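Local coordinates for protein peptidyl-tRNA hydrolase (PDB 1XTY) that hydrolyses peptidyl-tRNAs that may have dropped off the ribosome during protein synthesis, releasing the N-acyl amino acid or peptide and free tRNA, at residues 35-39 with 40-44; 103-107 with 108-112. One frame throughout, in Å; residues are numbered along the deposited sequence.

Contact 1. Residues 35-39 with 40-44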
loop_
_atom_site.group_PDB
_atom_site.type_symbol
_atom_site.label_atom_id
_atom_site.label_comp_id
_atom_site.label_asym_id
_atom_site.label_seq_id
_atom_site.Cartn_x
_atom_site.Cartn_y
_atom_site.Cartn_z
ATOM N N ILE A 35 -11.602 -7.028 -6.730
ATOM C CA ILE A 35 -11.469 -8.419 -7.138
ATOM C C ILE A 35 -12.654 -9.253 -6.649
ATOM O O ILE A 35 -13.128 -10.147 -7.357
ATOM C CB ILE A 35 -10.155 -9.023 -6.594
ATOM C CG1 ILE A 35 -8.965 -8.371 -7.299
ATOM C CG2 ILE A 35 -10.133 -10.534 -6.805
ATOM C CD1 ILE A 35 -7.617 -8.752 -6.711
ATOM N N ASN A 36 -13.130 -8.955 -5.445
ATOM C CA ASN A 36 -14.259 -9.674 -4.864
ATOM C C ASN A 36 -15.616 -9.165 -5.350
ATOM O O ASN A 36 -16.652 -9.723 -4.992
ATOM C CB ASN A 36 -14.220 -9.592 -3.336
ATOM C CG ASN A 36 -13.087 -10.401 -2.736
ATOM O OD1 ASN A 36 -12.564 -11.319 -3.365
ATOM N ND2 ASN A 36 -12.714 -10.075 -1.504
ATOM N N SER A 37 -15.615 -8.109 -6.155
ATOM C CA SER A 37 -16.870 -7.563 -6.668
ATOM C C SER A 37 -17.269 -8.263 -7.962
ATOM O O SER A 37 -16.578 -9.162 -8.442
ATOM C CB SER A 37 -16.728 -6.071 -6.958
ATOM O OG SER A 37 -16.027 -5.865 -8.177
ATOM N N ASN A 38 -18.394 -7.835 -8.523
ATOM C CA ASN A 38 -18.887 -8.375 -9.782
ATOM C C ASN A 38 -19.031 -7.195 -10.733
ATOM O O ASN A 38 -19.760 -7.258 -11.725
ATOM C CB ASN A 38 -20.240 -9.060 -9.579
ATOM C CG ASN A 38 -21.200 -8.215 -8.769
ATOM O OD1 ASN A 38 -21.419 -7.038 -9.070
ATOM N ND2 ASN A 38 -21.784 -8.811 -7.735
ATOM N N ASN A 39 -18.331 -6.112 -10.407
ATOM C CA ASN A 39 -18.360 -4.902 -11.214
ATOM C C ASN A 39 -17.319 -5.021 -12.320
ATOM O O ASN A 39 -16.119 -4.856 -12.087
ATOM C CB ASN A 39 -18.072 -3.681 -10.331
ATOM C CG ASN A 39 -18.420 -2.369 -11.010
ATOM O OD1 ASN A 39 -19.042 -1.493 -10.406
ATOM N ND2 ASN A 39 -18.014 -2.221 -12.263
ATOM N N LEU A 40 -17.789 -5.310 -13.529
ATOM C CA LEU A 40 -16.906 -5.475 -14.679
ATOM C C LEU A 40 -16.075 -4.249 -15.007
ATOM O O LEU A 40 -14.898 -4.362 -15.341
ATOM C CB LEU A 40 -17.724 -5.892 -15.903
ATOM C CG LEU A 40 -18.355 -7.283 -15.798
ATOM C CD1 LEU A 40 -19.212 -7.557 -17.023
ATOM C CD2 LEU A 40 -17.258 -8.329 -15.664
ATOM N N ARG A 41 -16.684 -3.074 -14.921
ATOM C CA ARG A 41 -15.950 -1.852 -15.213
ATOM C C ARG A 41 -14.770 -1.700 -14.251
ATOM O O ARG A 41 -13.651 -1.425 -14.674
ATOM C CB ARG A 41 -16.875 -0.636 -15.115
ATOM C CG ARG A 41 -16.180 0.689 -15.375
ATOM C CD ARG A 41 -15.779 0.855 -16.829
ATOM N NE ARG A 41 -16.929 1.139 -17.680
ATOM C CZ ARG A 41 -16.847 1.406 -18.977
ATOM N NH1 ARG A 41 -15.663 1.423 -19.577
ATOM N NH2 ARG A 41 -17.947 1.667 -19.673
ATOM N N TRP A 42 -15.023 -1.884 -12.959
ATOM C CA TRP A 42 -13.962 -1.761 -11.958
ATOM C C TRP A 42 -12.822 -2.747 -12.221
ATOM O O TRP A 42 -11.647 -2.397 -12.099
ATOM C CB TRP A 42 -14.510 -2.017 -10.554
ATOM C CG TRP A 42 -15.459 -0.978 -10.043
ATOM C CD1 TRP A 42 -15.916 0.125 -10.706
ATOM C CD2 TRP A 42 -16.064 -0.946 -8.747
ATOM N NE1 TRP A 42 -16.768 0.843 -9.901
ATOM C CE2 TRP A 42 -16.876 0.209 -8.692
ATOM C CE3 TRP A 42 -15.997 -1.781 -7.621
ATOM C CZ2 TRP A 42 -17.618 0.550 -7.556
ATOM C CZ3 TRP A 42 -16.736 -1.442 -6.490
ATOM C CH2 TRP A 42 -17.535 -0.286 -6.469
ATOM N N LYS A 43 -13.174 -3.981 -12.570
ATOM C CA LYS A 43 -12.171 -5.008 -12.834
ATOM C C LYS A 43 -11.328 -4.670 -14.056
ATOM O O LYS A 43 -10.128 -4.957 -14.093
ATOM C CB LYS A 43 -12.843 -6.375 -13.001
ATOM C CG LYS A 43 -13.388 -6.930 -11.693
ATOM C CD LYS A 43 -14.036 -8.290 -11.878
ATOM C CE LYS A 43 -14.549 -8.820 -10.549
ATOM N NZ LYS A 43 -15.317 -10.089 -10.710
ATOM N N GLU A 44 -11.951 -4.051 -15.054
ATOM C CA GLU A 44 -11.226 -3.657 -16.254
ATOM C C GLU A 44 -10.219 -2.574 -15.877
ATOM O O GLU A 44 -9.055 -2.634 -16.277
ATOM C CB GLU A 44 -12.195 -3.128 -17.317
ATOM C CG GLU A 44 -13.213 -4.157 -17.785
ATOM C CD GLU A 44 -14.205 -3.597 -18.786
ATOM O OE1 GLU A 44 -14.841 -2.563 -18.486
ATOM O OE2 GLU A 44 -14.355 -4.194 -19.873
#
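N39 sends CG anti to its own backbone nitrogen (chi1 -166°), and W42 folds its indole back beside its nitrogen (chi1 -68°), which brings the two flat groups face to face at the start of helix 40-51. N39 is the N-cap residue, and this is a helix-capping turn that closes the short connection from helix 16-35. The amide of N39 lies stacked over the indole, the planes only 9° apart, although the two side chains cross at about a right angle. N39 CG comes within 3.4 Å of W42 CG. N39 CB also rests over the five-membered ring, 4.0 Å from its centroid, a CH-pi contact. Asparagine suits the place because it is short, flat and polar, able to cover an aromatic face beside the first amides of the helix. W42 NE1 finds its own partner in the carbonyl of N78, which probably limits the ring's rotation.

S37 prepares the turn. Its OG accepts the N-H of N39, 3.2 Å from N39 N, in an ST turn, and also bonds to the carbonyl of I34 in the preceding helix, so one small hydroxyl ties both sides of the bend. I35, at the end of that helix, packs against I35 of the second subunit.

K43 shows why a long, flexible base belongs here. Its backbone N makes the helical bond to N39 O at 3.1 Å, while its side chain runs back extended along the turn, with CG 3.5 Å from N39 O. The ammonium group reaches the bend, where K43 NZ donates to S37 O at 2.8 Å. The bond is strained, for S37 O lies beside the CE-NZ bond of K43 and not beyond its end, only 2.9 Å from K43 CE.

Contact 2. Residues 103-107 with 108-112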
loop_
_atom_site.group_PDB
_atom_site.type_symbol
_atom_site.label_atom_id
_atom_site.label_comp_id
_atom_site.label_asym_id
_atom_site.label_seq_id
_atom_site.Cartn_x
_atom_site.Cartn_y
_atom_site.Cartn_z
ATOM N N GLY A 103 -10.439 4.609 -6.570
ATOM C CA GLY A 103 -9.964 3.985 -7.790
ATOM C C GLY A 103 -9.454 2.567 -7.605
ATOM O O GLY A 103 -9.792 1.906 -6.620
ATOM N N PRO A 104 -8.616 2.073 -8.533
ATOM C CA PRO A 104 -8.157 2.815 -9.712
ATOM C C PRO A 104 -9.261 3.138 -10.719
ATOM O O PRO A 104 -10.255 2.421 -10.827
ATOM C CB PRO A 104 -7.077 1.904 -10.296
ATOM C CG PRO A 104 -7.545 0.543 -9.919
ATOM C CD PRO A 104 -8.033 0.720 -8.502
ATOM N N ALA A 105 -9.074 4.233 -11.448
ATOM C CA ALA A 105 -10.042 4.663 -12.451
ATOM C C ALA A 105 -9.405 5.748 -13.323
ATOM O O ALA A 105 -8.344 6.268 -12.991
ATOM C CB ALA A 105 -11.289 5.208 -11.767
ATOM N N PRO A 106 -10.042 6.094 -14.457
ATOM C CA PRO A 106 -9.501 7.132 -15.348
ATOM C C PRO A 106 -9.103 8.356 -14.527
ATOM O O PRO A 106 -9.902 8.876 -13.752
ATOM C CB PRO A 106 -10.670 7.416 -16.284
ATOM C CG PRO A 106 -11.289 6.065 -16.431
ATOM C CD PRO A 106 -11.295 5.539 -15.001
ATOM N N GLU A 107 -7.873 8.827 -14.697
ATOM C CA GLU A 107 -7.410 9.957 -13.901
ATOM C C GLU A 107 -8.242 11.229 -14.017
ATOM O O GLU A 107 -8.352 11.983 -13.052
ATOM C CB GLU A 107 -5.943 10.263 -14.202
ATOM C CG GLU A 107 -5.651 10.712 -15.606
ATOM C CD GLU A 107 -4.166 10.923 -15.816
ATOM O OE1 GLU A 107 -3.568 11.704 -15.044
ATOM O OE2 GLU A 107 -3.600 10.308 -16.742
ATOM N N ASN A 108 -8.822 11.479 -15.188
ATOM C CA ASN A 108 -9.642 12.673 -15.356
ATOM C C ASN A 108 -10.953 12.480 -14.607
ATOM O O ASN A 108 -11.568 13.443 -14.146
ATOM C CB ASN A 108 -9.906 12.934 -16.841
ATOM C CG ASN A 108 -8.651 13.329 -17.586
ATOM O OD1 ASN A 108 -8.524 13.096 -18.791
ATOM N ND2 ASN A 108 -7.712 13.944 -16.870
ATOM N N LEU A 109 -11.376 11.228 -14.485
ATOM C CA LEU A 109 -12.604 10.924 -13.773
ATOM C C LEU A 109 -12.315 11.131 -12.294
ATOM O O LEU A 109 -13.094 11.755 -11.580
ATOM C CB LEU A 109 -13.035 9.477 -14.044
ATOM C CG LEU A 109 -14.396 9.069 -13.478
ATOM C CD1 LEU A 109 -15.471 10.014 -14.002
ATOM C CD2 LEU A 109 -14.710 7.639 -13.874
ATOM N N VAL A 110 -11.170 10.631 -11.842
ATOM C CA VAL A 110 -10.787 10.785 -10.448
ATOM C C VAL A 110 -10.487 12.250 -10.134
ATOM O O VAL A 110 -10.743 12.716 -9.020
ATOM C CB VAL A 110 -9.549 9.930 -10.107
ATOM C CG1 VAL A 110 -9.243 10.034 -8.618
ATOM C CG2 VAL A 110 -9.799 8.479 -10.494
ATOM N N ASP A 111 -9.951 12.978 -11.113
ATOM C CA ASP A 111 -9.639 14.390 -10.909
ATOM C C ASP A 111 -10.891 15.217 -10.661
ATOM O O ASP A 111 -10.824 16.277 -10.046
ATOM C CB ASP A 111 -8.886 14.973 -12.111
ATOM C CG ASP A 111 -7.424 14.580 -12.134
ATOM O OD1 ASP A 111 -6.788 14.592 -11.060
ATOM O OD2 ASP A 111 -6.905 14.276 -13.229
ATOM N N SER A 112 -12.036 14.742 -11.145
ATOM C CA SER A 112 -13.278 15.469 -10.934
ATOM C C SER A 112 -13.648 15.365 -9.455
ATOM O O SER A 112 -14.721 15.809 -9.037
ATOM C CB SER A 112 -14.404 14.900 -11.809
ATOM O OG SER A 112 -14.760 13.584 -11.425
#
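P106 and L109 lie side by side and point the same way, their CB atoms 3.9 Å apart, so that the proline ring and the leucine form one apolar patch along the first turn of helix 107-114. On another side of that turn, A105 and V110 meet more directly: V110 CG2 sits 3.8 Å from A105 CB and also leans on the carbonyls of A105 and P106. Alanine lets the strand end come close to the helix, and the beta-branched valine fills the corner, touching V5 of strand 2-9 as well. W45 of helix 40-51 covers A105 and P106.

P106 is the N-cap. Proline's restricted phi suits the turn into the helix, and the cap acts through the carbonyl, which proline keeps. That carbonyl takes one good bond and one weak one: V110 N donates to P106 O at 2.9 Å with an N-H...O angle of 162°, and L109 N adds the weak bond.

E107 and N108 again run side by side, carboxylate and amide planes 27° apart. E107 holds its CG between its backbone nitrogen and carbonyl carbon (chi1 64°), which keeps CG 3.3 Å from N108 N, and its OE1 forms a salt bridge with K3 of strand 2-9. D111 N bonds to E107 O at 2.7 Å. D111 OD2 is 4.6 Å from E107 OE1, and K3 probably eases this gathering of negative charge. An alanine at D111 removes the carboxylate, which would probably lower the negative charge near E107 and K3 and leave the flank of E107 O less covered.

The arrangement is a strand-to-helix junction: after a cis peptide bond the chain turns a corner at P104, and the last strand residues, 105-106, lead through a proline N-cap into helix 107-114.

Contact 1 comes first along the chain and contact 2 well after it, both within the region that defines the PTH2 family. Their centres are about 16 Å apart; their nearest atoms, about 5 Å apart, do not touch. Helix 40-51 joins them: it starts in contact 1, and farther along W45, L46 and W49 pack on P104, A105 and P106 of contact 2. The loop around residues 77-80 serves both as well, since N78 holds W42 while M77, L79 and P80 meet the later segments. Contact 1 sits at the surface, near the dimer partner, and contact 2 nearer the sheet; the two helix starts are probably positioned in part by common neighbours.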